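Local coordinates for protein FprA (Mycobacterium tuberculosis, PDB 1LQT) that transfers electrons between NADPH and ferredoxin through a bound FAD, and may thereby supply electrons to cytochrome P450 systems, at residues Asp109-Leu112 and Gly116-Leu119; Ala125-Gly130 and Glu139-Asp144; Gly156-Asp161 and Val319-Tyr324; Glu277-Arg282 and Arg310-Ala315; Gly326-Thr329 and Pro333-Asp336. All coordinates share one frame; numbering follows the deposited sequence.

Contact 1: Asp109-Leu112 and Gly116-Leu119. With ACT (acetate ion), chain C.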
# COMPACT_ATOMS: atom_id res chain seq x y z
N ASP A 109 -1.73 9.81 0.51
CA ASP A 109 -1.30 9.88 -0.88
C ASP A 109 -0.43 11.10 -1.14
O ASP A 109 -0.57 12.15 -0.52
CB ASP A 109 -2.50 9.99 -1.84
CG ASP A 109 -3.30 11.25 -1.66
OD1 ASP A 109 -3.19 12.17 -2.47
OD2 ASP A 109 -4.04 11.32 -0.66
N ARG A 110 0.43 10.96 -2.13
CA ARG A 110 1.11 12.10 -2.73
C ARG A 110 0.17 12.79 -3.71
O ARG A 110 -0.56 12.17 -4.50
CB ARG A 110 2.36 11.67 -3.45
CG ARG A 110 3.45 11.15 -2.54
CD ARG A 110 4.77 10.94 -3.22
NE ARG A 110 5.39 12.22 -3.59
CZ ARG A 110 5.45 12.73 -4.81
NH1 ARG A 110 4.87 12.16 -5.84
NH2 ARG A 110 6.07 13.89 -4.98
N MET A 111 0.22 14.11 -3.67
CA MET A 111 -0.56 14.97 -4.55
C MET A 111 0.24 15.45 -5.74
O MET A 111 1.46 15.49 -5.69
CB MET A 111 -1.16 16.12 -3.75
CG MET A 111 -2.20 15.62 -2.79
SD MET A 111 -2.91 16.95 -1.81
CE MET A 111 -3.53 18.02 -3.02
N LEU A 112 -0.49 15.81 -6.79
CA LEU A 112 0.10 16.42 -7.97
C LEU A 112 0.39 17.91 -7.78
O LEU A 112 1.26 18.47 -8.44
CB LEU A 112 -0.86 16.28 -9.15
CG LEU A 112 -1.18 14.86 -9.57
CD1 LEU A 112 -2.34 14.86 -10.54
CD2 LEU A 112 0.01 14.17 -10.14
N GLY A 116 -7.37 22.13 -10.13
CA GLY A 116 -8.42 21.19 -10.41
C GLY A 116 -8.30 19.85 -9.73
O GLY A 116 -9.18 19.02 -9.87
N GLU A 117 -7.21 19.62 -9.01
CA GLU A 117 -6.98 18.33 -8.40
C GLU A 117 -8.06 17.94 -7.39
O GLU A 117 -8.26 16.76 -7.16
CB GLU A 117 -5.61 18.34 -7.74
CG GLU A 117 -5.17 17.01 -7.16
CD GLU A 117 -3.71 17.00 -6.77
OE1 GLU A 117 -3.10 18.09 -6.56
OE2 GLU A 117 -3.21 15.88 -6.67
N ASP A 118 -8.74 18.93 -6.83
CA ASP A 118 -9.80 18.68 -5.87
C ASP A 118 -11.18 18.50 -6.48
O ASP A 118 -12.14 18.32 -5.76
CB ASP A 118 -9.86 19.83 -4.86
CG ASP A 118 -9.97 21.23 -5.55
OD1 ASP A 118 -9.60 21.45 -6.77
OD2 ASP A 118 -10.42 22.22 -4.88
N LEU A 119 -11.32 18.57 -7.80
CA LEU A 119 -12.63 18.36 -8.40
C LEU A 119 -13.14 16.95 -8.15
O LEU A 119 -12.37 16.00 -8.18
CB LEU A 119 -12.57 18.57 -9.90
CG LEU A 119 -12.52 20.01 -10.38
CD1 LEU A 119 -12.11 20.05 -11.84
CD2 LEU A 119 -13.86 20.69 -10.19
C ACT C . 4.24 15.60 -7.08
O ACT C . 5.47 15.33 -7.38
OXT ACT C . 3.90 16.78 -6.72
CH3 ACT C . 3.21 14.54 -7.13
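Glu117 reaches Leu112 with an almost straight side chain: CG lies anti to the backbone N (chi1 -174°), the chain stays extended beyond it, and the carboxylate is carried out of the type I turn Gly116-Leu119 to the backbone of the other segment. There OE2 accepts the amide hydrogen of Leu112. The bond from Leu112 N to Glu117 OE2 is short, 2.7 Å, and fairly straight at 163°, and it meets the oxygen on the syn side, a little out of the carboxylate plane. Aliphatic groups close round the same carboxylate. Leu112 CB sits 3.4 Å from Glu117 OE2, and Met111 CB lies 3.6 Å from the same oxygen; the end of the methionine is modelled in two positions, so its approach to OE1 is doubtful. OE1 also takes weak hydrogen bonds from the amides of Asn113 and Ile114, so the carboxylate gathers several N-H groups of the loop that leads back to its own turn. Arg320 adds a long, weak ion pair to OE2. The same segment also serves the nucleotide: Arg110 NH1 bonds to N7A of the bound NADP derivative and to Val322 O, while NH2 donates to an acetate, probably from the crystallisation liquor, whose placement is doubtful. A buried carboxylate held by backbone amides, with an arginine close by, would probably remain ionised, and its grip ties the loop that carries Arg110 beside the adenine to the turn at Gly116-Leu119.

Contact 2: Ala125-Gly130 and Glu139-Asp144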
# COMPACT_ATOMS: atom_id res chain seq x y z
N ALA A 125 -4.90 7.05 -6.14
CA ALA A 125 -4.94 5.61 -6.12
C ALA A 125 -5.13 5.07 -4.71
O ALA A 125 -5.81 4.07 -4.52
CB ALA A 125 -3.72 5.00 -6.78
N VAL A 126 -4.53 5.73 -3.72
CA VAL A 126 -4.76 5.28 -2.34
C VAL A 126 -6.27 5.11 -2.09
O VAL A 126 -6.72 4.11 -1.53
CB VAL A 126 -4.17 6.28 -1.34
CG1 VAL A 126 -4.46 5.82 0.08
CG2 VAL A 126 -2.67 6.41 -1.55
N ASP A 127 -7.04 6.12 -2.45
CA ASP A 127 -8.46 6.11 -2.18
C ASP A 127 -9.21 5.15 -3.11
O ASP A 127 -10.17 4.53 -2.67
CB ASP A 127 -9.07 7.50 -2.27
CG ASP A 127 -8.47 8.47 -1.30
OD1 ASP A 127 -7.23 8.75 -1.38
OD2 ASP A 127 -9.18 9.04 -0.45
N PHE A 128 -8.82 5.04 -4.37
CA PHE A 128 -9.47 4.12 -5.28
C PHE A 128 -9.24 2.67 -4.90
O PHE A 128 -10.18 1.88 -4.85
CB PHE A 128 -9.01 4.41 -6.72
CG PHE A 128 -9.75 3.59 -7.74
CD1 PHE A 128 -11.10 3.76 -7.93
CD2 PHE A 128 -9.09 2.67 -8.52
CE1 PHE A 128 -11.78 2.99 -8.87
CE2 PHE A 128 -9.78 1.93 -9.45
CZ PHE A 128 -11.11 2.09 -9.59
N VAL A 129 -7.99 2.33 -4.63
CA VAL A 129 -7.60 1.02 -4.18
C VAL A 129 -8.28 0.67 -2.86
O VAL A 129 -8.81 -0.42 -2.67
CB VAL A 129 -6.07 0.92 -4.03
CG1 VAL A 129 -5.68 -0.41 -3.40
CG2 VAL A 129 -5.36 1.11 -5.38
N GLY A 130 -8.21 1.59 -1.90
CA GLY A 130 -8.88 1.34 -0.65
C GLY A 130 -10.35 1.03 -0.85
O GLY A 130 -10.91 0.14 -0.22
N GLU A 139 -14.80 3.52 2.18
CA GLU A 139 -16.07 2.96 1.74
C GLU A 139 -16.89 3.93 0.91
O GLU A 139 -17.62 3.50 0.04
CB GLU A 139 -16.90 2.50 2.93
CG GLU A 139 -18.02 1.55 2.52
CD GLU A 139 -19.08 1.29 3.56
OE1 GLU A 139 -19.10 1.97 4.60
OE2 GLU A 139 -19.89 0.35 3.37
N GLN A 140 -16.74 5.21 1.17
CA GLN A 140 -17.53 6.25 0.53
C GLN A 140 -16.84 6.98 -0.60
O GLN A 140 -17.36 7.99 -1.08
CB GLN A 140 -18.05 7.25 1.55
CG GLN A 140 -18.81 6.71 2.75
CD GLN A 140 -19.81 5.62 2.45
OE1 GLN A 140 -20.51 5.63 1.42
NE2 GLN A 140 -19.90 4.67 3.37
N VAL A 141 -15.70 6.50 -1.06
CA VAL A 141 -15.02 7.16 -2.16
C VAL A 141 -15.96 7.20 -3.37
O VAL A 141 -16.09 8.21 -4.03
CB VAL A 141 -13.69 6.49 -2.47
CG1 VAL A 141 -13.06 7.07 -3.75
CG2 VAL A 141 -12.72 6.65 -1.31
N SER A 142 -16.56 6.06 -3.67
CA SER A 142 -17.69 5.95 -4.60
C SER A 142 -17.52 6.77 -5.87
O SER A 142 -18.31 7.65 -6.18
CB SER A 142 -18.95 6.35 -3.87
OG SER A 142 -19.11 5.56 -2.71
N PRO A 143 -16.48 6.48 -6.63
CA PRO A 143 -16.23 7.25 -7.84
C PRO A 143 -17.27 6.93 -8.89
O PRO A 143 -17.79 5.83 -8.97
CB PRO A 143 -14.86 6.75 -8.27
CG PRO A 143 -14.83 5.35 -7.82
CD PRO A 143 -15.52 5.37 -6.49
N ASP A 144 -17.56 7.93 -9.72
CA ASP A 144 -18.40 7.73 -10.89
C ASP A 144 -17.55 7.09 -11.97
O ASP A 144 -16.60 7.70 -12.48
CB ASP A 144 -18.97 9.08 -11.34
CG ASP A 144 -19.92 8.98 -12.51
OD1 ASP A 144 -20.03 7.92 -13.15
OD2 ASP A 144 -20.57 9.99 -12.85
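Phe128 and Pro143 meet at the rim of the aromatic ring, while one helical residue earlier Asp127 packs on Val141. Followed outward, Phe128 leaves the helix with CB not aimed straight at the loop; CG stands anti to the backbone N (chi1 -174°), and this swings the ring over to it. CD1 then comes 4.1 Å from Pro143 CG, and CE1 passes closest, 4.0 Å from the same CG. The proline carbon lies in the plane of the ring, at its edge, so the proline does not stack on a face; the two side chains cross at about a right angle. Further round, the phenyl group packs edge-to-face with Tyr132 and touches Val162 and Leu166 of helix 157-167. The second point of contact is Val141, whose CB points at the helix. Its CG2 rests 3.6 Å from Asp127 O and 3.9 Å from Asp127 CB, covering the base of the aspartate and its carbonyl. Trp131, further along helix 125-132, touches both Val141 and Pro143. The segment 139-144 thus lies along one flank of the helix on its way to strand 149-153, within the Rossmann-type NADP domain. No hydrogen bond joins the two segments: the contact is mostly apolar, with one methyl also resting against a helix carbonyl, and dispersion and exclusion of water probably hold it with little directional demand.

Contact 3: Gly156-Asp161 and Val319-Tyr324. With ODP (4-oxo-nicotinamide-adenine dinucleotide phosphate), chain I.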
# COMPACT_ATOMS: atom_id res chain seq x y z
N GLY A 156 4.19 3.50 -11.83
CA GLY A 156 4.48 2.40 -10.95
C GLY A 156 3.45 1.30 -11.08
O GLY A 156 2.44 1.43 -11.78
N ASN A 157 3.69 0.20 -10.38
CA ASN A 157 2.78 -0.92 -10.50
C ASN A 157 1.39 -0.60 -9.96
O ASN A 157 0.43 -1.23 -10.40
CB ASN A 157 3.36 -2.15 -9.79
CG ASN A 157 4.50 -2.79 -10.54
OD1 ASN A 157 4.56 -2.77 -11.76
ND2 ASN A 157 5.42 -3.39 -9.80
N VAL A 158 1.24 0.34 -9.04
CA VAL A 158 -0.10 0.65 -8.59
C VAL A 158 -0.93 1.25 -9.73
O VAL A 158 -2.12 1.04 -9.84
CB VAL A 158 -0.10 1.53 -7.33
CG1 VAL A 158 -1.52 1.94 -6.95
CG2 VAL A 158 0.57 0.80 -6.19
N ALA A 159 -0.28 2.01 -10.63
CA ALA A 159 -0.98 2.54 -11.79
C ALA A 159 -1.54 1.41 -12.65
O ALA A 159 -2.63 1.51 -13.18
CB ALA A 159 -0.07 3.42 -12.62
N LEU A 160 -0.77 0.33 -12.78
CA LEU A 160 -1.26 -0.82 -13.52
C LEU A 160 -2.43 -1.46 -12.80
O LEU A 160 -3.39 -1.83 -13.46
CB LEU A 160 -0.16 -1.84 -13.70
CG LEU A 160 1.06 -1.37 -14.46
CD1 LEU A 160 2.07 -2.51 -14.59
CD2 LEU A 160 0.69 -0.83 -15.83
N ASP A 161 -2.36 -1.61 -11.48
CA ASP A 161 -3.48 -2.19 -10.75
C ASP A 161 -4.75 -1.37 -11.02
O ASP A 161 -5.81 -1.92 -11.29
CB ASP A 161 -3.22 -2.20 -9.25
CG ASP A 161 -2.27 -3.27 -8.76
OD1 ASP A 161 -1.82 -4.10 -9.54
OD2 ASP A 161 -2.00 -3.30 -7.53
N VAL A 319 -7.17 9.41 -11.76
CA VAL A 319 -6.61 8.76 -10.59
C VAL A 319 -5.12 9.03 -10.59
O VAL A 319 -4.40 8.64 -11.49
CB VAL A 319 -6.83 7.25 -10.60
CG1 VAL A 319 -6.28 6.63 -9.31
CG2 VAL A 319 -8.31 6.91 -10.76
N ARG A 320 -4.66 9.74 -9.57
CA ARG A 320 -3.23 9.98 -9.41
C ARG A 320 -2.61 8.79 -8.68
O ARG A 320 -2.97 8.51 -7.54
CB ARG A 320 -2.91 11.31 -8.73
CG ARG A 320 -3.41 11.45 -7.29
CD ARG A 320 -3.06 12.78 -6.68
NE ARG A 320 -3.61 12.91 -5.35
CZ ARG A 320 -4.84 13.31 -5.09
NH1 ARG A 320 -5.72 13.61 -6.04
NH2 ARG A 320 -5.22 13.43 -3.83
N SER A 321 -1.70 8.10 -9.34
CA SER A 321 -0.93 7.01 -8.74
C SER A 321 0.52 7.43 -8.69
O SER A 321 1.38 6.86 -9.35
CB SER A 321 -1.17 5.70 -9.49
OG SER A 321 -0.62 4.63 -8.75
N VAL A 322 0.76 8.46 -7.91
CA VAL A 322 2.08 9.08 -7.84
C VAL A 322 2.75 8.83 -6.51
O VAL A 322 3.65 9.56 -6.11
CB VAL A 322 2.08 10.54 -8.30
CG1 VAL A 322 1.60 10.63 -9.72
CG2 VAL A 322 1.25 11.45 -7.39
N GLY A 323 2.31 7.78 -5.85
CA GLY A 323 2.89 7.31 -4.60
C GLY A 323 1.98 7.45 -3.43
O GLY A 323 1.16 8.37 -3.34
N TYR A 324 2.12 6.50 -2.52
CA TYR A 324 1.53 6.59 -1.19
C TYR A 324 2.40 7.58 -0.37
O TYR A 324 3.46 7.97 -0.81
CB TYR A 324 1.46 5.21 -0.54
CG TYR A 324 0.29 4.37 -1.02
CD1 TYR A 324 0.02 4.13 -2.37
CD2 TYR A 324 -0.56 3.78 -0.10
CE1 TYR A 324 -1.08 3.38 -2.76
CE2 TYR A 324 -1.66 3.01 -0.48
CZ TYR A 324 -1.93 2.83 -1.80
OH TYR A 324 -3.00 2.10 -2.24
O1X ODP I . 9.37 10.08 -12.51
P2B ODP I . 9.13 9.15 -11.36
O2X ODP I . 9.92 7.86 -11.44
O3X ODP I . 9.30 9.82 -10.01
O2B ODP I . 7.57 8.77 -11.53
C2B ODP I . 6.80 8.22 -10.47
C3B ODP I . 6.49 6.75 -10.59
O3B ODP I . 6.21 6.42 -11.95
C1B ODP I . 5.44 8.82 -10.50
N9A ODP I . 5.31 10.18 -10.06
C8A ODP I . 5.65 10.73 -8.85
N7A ODP I . 5.33 12.01 -8.78
C5A ODP I . 4.75 12.33 -9.98
C4A ODP I . 4.75 11.19 -10.79
N3A ODP I . 4.25 11.12 -12.05
C2A ODP I . 3.74 12.28 -12.49
N1A ODP I . 3.69 13.44 -11.78
C6A ODP I . 4.20 13.47 -10.51
N6A ODP I . 4.06 14.62 -9.83
O4B ODP I . 4.70 7.98 -9.63
C4B ODP I . 5.19 6.64 -9.80
C5B ODP I . 5.37 6.01 -8.45
O5B ODP I . 5.68 4.65 -8.64
PA ODP I . 6.17 3.77 -7.41
O1A ODP I . 6.51 2.45 -7.91
O2A ODP I . 7.19 4.49 -6.61
O3 ODP I . 4.88 3.75 -6.47
PN ODP I . 3.51 2.87 -6.51
O1N ODP I . 3.07 2.62 -7.90
O2N ODP I . 2.63 3.58 -5.56
O5D ODP I . 3.96 1.47 -5.93
C5D ODP I . 4.42 1.41 -4.56
C4D ODP I . 5.23 0.14 -4.39
O4D ODP I . 4.40 -1.02 -4.33
C1D ODP I . 4.85 -1.97 -5.30
C2D ODP I . 5.59 -1.17 -6.29
O2D ODP I . 6.35 -1.90 -7.20
C3D ODP I . 6.23 -0.08 -5.51
O3D ODP I . 7.46 -0.56 -5.01
N1N ODP I . 3.81 -2.85 -5.71
C2N ODP I . 4.20 -4.10 -6.24
C3N ODP I . 3.30 -4.78 -6.99
C7N ODP I . 3.85 -6.11 -7.54
N7N ODP I . 3.02 -6.79 -8.29
O7N ODP I . 5.02 -6.42 -7.26
C4N ODP I . 2.02 -4.31 -7.32
O99 ODP I . 1.20 -4.92 -8.07
C5N ODP I . 1.66 -2.99 -6.78
C6N ODP I . 2.59 -2.27 -5.99
O HOH W 1 2.00 4.20 -9.84
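Ser321 and Val158 face each other beside the pyrophosphate of the bound NADP derivative, with a water joining Ser321 to the phosphate and to Gly156. Ser321 OG lies 3.4 Å from Val158 CG1; Ala159 N is also near the hydroxyl, but the angle is too poor for a hydrogen bond. The polar work goes through the water. It donates to Ser321 O and, at 2.7 Å, to the phosphate oxygen O1N, and it accepts from Ser321 OG at 2.9 Å and, weakly, from Gly156 N. With OG anti to its own backbone N (chi1 -170°), Ser321 offers hydroxyl and carbonyl to the same water. Val158 N bonds O1N directly, 3.1 Å away at 153°, so one phosphate oxygen is held by an amide of the first helical turn and by the water. Gly156 is the N-cap of helix 157-167, and its bare CA lets the backbone come within 3.4 Å of O1N. In the next shell Val158 CG1 approaches the edge of the Tyr324 ring at 4.5 Å from CE1, and Ala159 CB packs on Ser321 CB at 4.0 Å. Tyr324 touches the FAD; Val322 CG1 lies against the adenine. Gly156 and Ala159 fit the GxGxxA pattern of a Rossmann-type strand-turn-helix, Ala159 in the first helical turn. Amide hydrogens there probably ease the phosphate's negative charge, and the water extends that grip to the loop after strand 317-320.

Contact 4: Glu277-Arg282 and Arg310-Ala315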
# COMPACT_ATOMS: atom_id res chain seq x y z
N GLU A 277 -3.28 20.63 -15.52
CA GLU A 277 -4.48 21.14 -14.90
C GLU A 277 -5.60 20.17 -15.18
O GLU A 277 -5.64 19.54 -16.24
CB GLU A 277 -4.82 22.51 -15.48
CG GLU A 277 -6.08 23.13 -14.91
CD GLU A 277 -6.32 24.57 -15.31
OE1 GLU A 277 -5.56 25.07 -16.15
OE2 GLU A 277 -7.28 25.18 -14.76
N ILE A 278 -6.52 20.05 -14.24
CA ILE A 278 -7.72 19.25 -14.40
C ILE A 278 -8.89 20.23 -14.43
O ILE A 278 -8.95 21.14 -13.60
CB ILE A 278 -7.84 18.27 -13.23
CG1 ILE A 278 -6.65 17.31 -13.23
CG2 ILE A 278 -9.16 17.50 -13.29
CD1 ILE A 278 -6.48 16.50 -11.97
N LYS A 279 -9.78 20.09 -15.41
CA LYS A 279 -10.84 21.10 -15.64
C LYS A 279 -12.20 20.48 -15.69
O LYS A 279 -12.37 19.31 -15.99
CB LYS A 279 -10.58 21.83 -16.97
CG LYS A 279 -9.24 22.59 -17.05
CD LYS A 279 -9.13 23.33 -18.40
CE LYS A 279 -8.06 24.39 -18.49
NZ LYS A 279 -8.14 25.08 -19.84
N GLY A 280 -13.19 21.31 -15.41
CA GLY A 280 -14.57 20.91 -15.50
C GLY A 280 -15.43 21.80 -14.66
O GLY A 280 -14.94 22.51 -13.80
N LYS A 281 -16.73 21.74 -14.98
CA LYS A 281 -17.80 22.43 -14.31
C LYS A 281 -18.29 21.47 -13.25
O LYS A 281 -19.04 20.53 -13.52
CB LYS A 281 -18.93 22.75 -15.30
CG LYS A 281 -20.21 23.34 -14.73
CD LYS A 281 -21.35 23.40 -15.78
CE LYS A 281 -22.72 23.53 -15.10
NZ LYS A 281 -23.97 23.63 -15.99
N ARG A 282 -17.81 21.73 -12.06
CA ARG A 282 -18.17 20.99 -10.86
C ARG A 282 -17.68 19.54 -10.76
O ARG A 282 -17.88 18.91 -9.73
CB ARG A 282 -19.70 21.02 -10.65
CG ARG A 282 -20.29 22.42 -10.76
CD ARG A 282 -21.71 22.51 -10.22
NE ARG A 282 -22.62 21.64 -10.96
CZ ARG A 282 -23.46 22.06 -11.90
NH1 ARG A 282 -23.53 23.35 -12.20
NH2 ARG A 282 -24.24 21.19 -12.53
N ARG A 310 0.95 22.32 -24.67
CA ARG A 310 -0.29 21.95 -23.95
C ARG A 310 -1.28 21.28 -24.88
O ARG A 310 -1.49 21.76 -25.98
CB ARG A 310 -0.89 23.17 -23.27
CG ARG A 310 0.07 23.86 -22.32
CD ARG A 310 0.27 23.04 -21.05
NE ARG A 310 1.18 23.69 -20.11
CZ ARG A 310 2.46 23.36 -19.94
NH1 ARG A 310 3.03 22.41 -20.65
NH2 ARG A 310 3.18 23.98 -19.01
N GLU A 311 -1.89 20.20 -24.39
CA GLU A 311 -2.88 19.39 -25.10
C GLU A 311 -4.02 19.19 -24.08
O GLU A 311 -3.75 19.00 -22.92
CB GLU A 311 -2.23 18.00 -25.39
CG GLU A 311 -3.05 16.85 -25.93
CD GLU A 311 -2.32 15.51 -25.82
OE1 GLU A 311 -3.00 14.45 -25.90
OE2 GLU A 311 -1.07 15.49 -25.64
N GLU A 312 -5.27 19.21 -24.52
CA GLU A 312 -6.39 18.88 -23.64
C GLU A 312 -7.03 17.59 -24.15
O GLU A 312 -7.14 17.36 -25.36
CB GLU A 312 -7.42 20.03 -23.54
CG GLU A 312 -6.81 21.34 -23.06
CD GLU A 312 -7.79 22.35 -22.50
OE1 GLU A 312 -9.00 22.09 -22.53
OE2 GLU A 312 -7.32 23.41 -21.99
N LEU A 313 -7.44 16.74 -23.21
CA LEU A 313 -8.06 15.46 -23.49
C LEU A 313 -9.33 15.32 -22.63
O LEU A 313 -9.25 15.55 -21.43
CB LEU A 313 -7.07 14.37 -23.07
CG LEU A 313 -7.41 12.93 -23.36
CD1 LEU A 313 -7.48 12.66 -24.84
CD2 LEU A 313 -6.34 12.02 -22.73
N PRO A 314 -10.48 14.95 -23.19
CA PRO A 314 -11.65 14.71 -22.33
C PRO A 314 -11.42 13.54 -21.40
O PRO A 314 -10.86 12.54 -21.82
CB PRO A 314 -12.77 14.40 -23.32
CG PRO A 314 -12.24 14.88 -24.65
CD PRO A 314 -10.77 14.74 -24.62
N ALA A 315 -11.87 13.66 -20.17
CA ALA A 315 -11.76 12.57 -19.21
C ALA A 315 -12.75 12.82 -18.12
O ALA A 315 -12.99 13.96 -17.77
CB ALA A 315 -10.37 12.47 -18.66
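Lys279 NZ and Glu312 OE2 form a salt bridge, 2.8 Å long, that reaches across the face of a small antiparallel sheet. The ammonium meets OE2 on its syn side, 22° out of the carboxylate plane, while the other oxygen, Glu312 OE1, stays 4.1 Å from NZ; the grip is therefore one-pronged. Both side chains start with CG beside the backbone N and run extended beyond it, which sends them out over the sheet to meet at about a right angle. Behind the charged atom, Lys279 CE passes 3.7 Å from Glu312 OE2, so aliphatic chain accompanies the bond. The backbones are too far apart to pair: Lys279 and Pro314, the closest by CA, are 9.3 Å apart, because strand 286-296 runs between them. Its Val288 is touched by both Lys279 and Glu312. Glu277 OE1 stands 6.3 Å from Glu312 OE2, and the lysine's positive charge probably offsets the repulsion between the two glutamates. A surface pair away from the nucleotide sites, this is a salt bridge that spans the central strand and joins the two outer strands, 273-279 and 302-314, of a three-stranded antiparallel sheet.

Contact 5: Gly326-Thr329 and Pro333-Asp336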
# COMPACT_ATOMS: atom_id res chain seq x y z
N GLY A 326 3.31 8.74 3.96
CA GLY A 326 3.12 8.61 5.39
C GLY A 326 2.33 9.76 5.96
O GLY A 326 2.28 10.86 5.40
N VAL A 327 1.74 9.51 7.12
CA VAL A 327 0.99 10.47 7.87
C VAL A 327 1.70 10.64 9.22
O VAL A 327 2.09 9.66 9.80
CB VAL A 327 -0.45 9.96 8.08
CG1 VAL A 327 -1.26 10.83 9.00
CG2 VAL A 327 -1.14 9.79 6.71
N PRO A 328 1.83 11.86 9.73
CA PRO A 328 2.45 12.04 11.04
C PRO A 328 1.64 11.34 12.13
O PRO A 328 0.41 11.33 12.12
CB PRO A 328 2.42 13.55 11.26
CG PRO A 328 1.87 14.16 10.05
CD PRO A 328 1.42 13.13 9.11
N THR A 329 2.34 10.78 13.11
CA THR A 329 1.72 10.19 14.29
C THR A 329 1.97 11.14 15.43
O THR A 329 3.14 11.51 15.68
CB THR A 329 2.39 8.87 14.60
OG1 THR A 329 2.18 7.96 13.52
CG2 THR A 329 1.77 8.20 15.81
N PRO A 333 8.42 12.20 15.82
CA PRO A 333 8.93 13.10 14.79
C PRO A 333 8.52 12.63 13.40
O PRO A 333 8.07 11.50 13.21
CB PRO A 333 10.45 13.05 14.96
CG PRO A 333 10.68 11.69 15.54
CD PRO A 333 9.51 11.43 16.45
N PHE A 334 8.69 13.53 12.44
CA PHE A 334 8.26 13.27 11.07
C PHE A 334 9.00 14.19 10.14
O PHE A 334 9.32 15.32 10.48
CB PHE A 334 6.77 13.54 10.98
CG PHE A 334 6.09 12.96 9.75
CD1 PHE A 334 5.88 11.60 9.62
CD2 PHE A 334 5.62 13.79 8.74
CE1 PHE A 334 5.23 11.08 8.50
CE2 PHE A 334 4.94 13.27 7.65
CZ PHE A 334 4.75 11.93 7.55
N ASP A 335 9.29 13.66 8.97
CA ASP A 335 9.88 14.42 7.89
C ASP A 335 8.78 14.67 6.86
O ASP A 335 8.39 13.78 6.13
CB ASP A 335 11.04 13.69 7.25
CG ASP A 335 11.63 14.46 6.09
OD1 ASP A 335 12.14 15.58 6.31
OD2 ASP A 335 11.59 13.97 4.94
N ASP A 336 8.28 15.89 6.81
CA ASP A 336 7.20 16.24 5.92
C ASP A 336 7.50 15.90 4.48
O ASP A 336 6.66 15.37 3.77
CB ASP A 336 6.92 17.75 6.03
CG ASP A 336 5.85 18.22 5.12
OD1 ASP A 336 4.72 17.70 5.26
OD2 ASP A 336 6.02 19.11 4.26
O HOH W 2 5.23 11.07 13.26
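The Phe334 ring carries Pro328 on one face and meets Gly326 O at its edge. This is a proline-aromatic CH-pi contact inside the loop between strands 324-325 and 343-344. Pro328 CD stands 4.1 Å from the centroid of the Phe334 ring, 23° off the ring normal, and so lies well over the face; Pro328 N sits above the same ring but nearer the rim. The other ring carbons of the proline follow along one side, Pro328 CG 4.0 Å from Phe334 CD2 and CB at a similar distance from CG of the phenylalanine. Around the rim, Gly326 O comes 3.4 Å from Phe334 CZ, close to the plane of the ring, and Val327 C approaches CE1 obliquely. The phenylalanine reaches this place with CG anti to its backbone N (chi1 -164°), which turns the ring from its own extended backbone onto the segment 326-329. Gly326 has no side chain, and the phenyl edge packs close against its backbone. The ring lends a slightly electron-rich face to the proline C-H groups, while its C-H edge faces a carbonyl oxygen, a pairing that is probably favourable at both ends. Asp336, in the same loop, makes a salt bridge to Arg325, just before Gly326. At the other end of the contact a water joins the two backbones, accepting from Thr329 N at 2.9 Å and probably donating to Pro333 O, also 2.9 Å away.

How the contacts relate
Contacts 1, 2 and 3 form one cluster, with centres 13 to 14 Å apart. Contact 3 has the most residues at the ligands, while Arg110 of contact 1 also bonds the nucleotide and Val129 of contact 2 touches the FAD. Asp109 OD1 of contact 1 makes a salt bridge to Arg320 NH2 of contact 3 at 2.7 Å, and Asp109 CB packs on Val126 CG2 of contact 2. Val126 CG2 in turn lies 3.6 Å from Tyr324 CD1 of contact 3. Contact 4 leans on contact 1 through Leu119 and Ile278, yet its centre is about 20 Å from that of contact 3. In contact 5, just after contact 3 in sequence, the Val327 side chain is about 7 Å from the FAD.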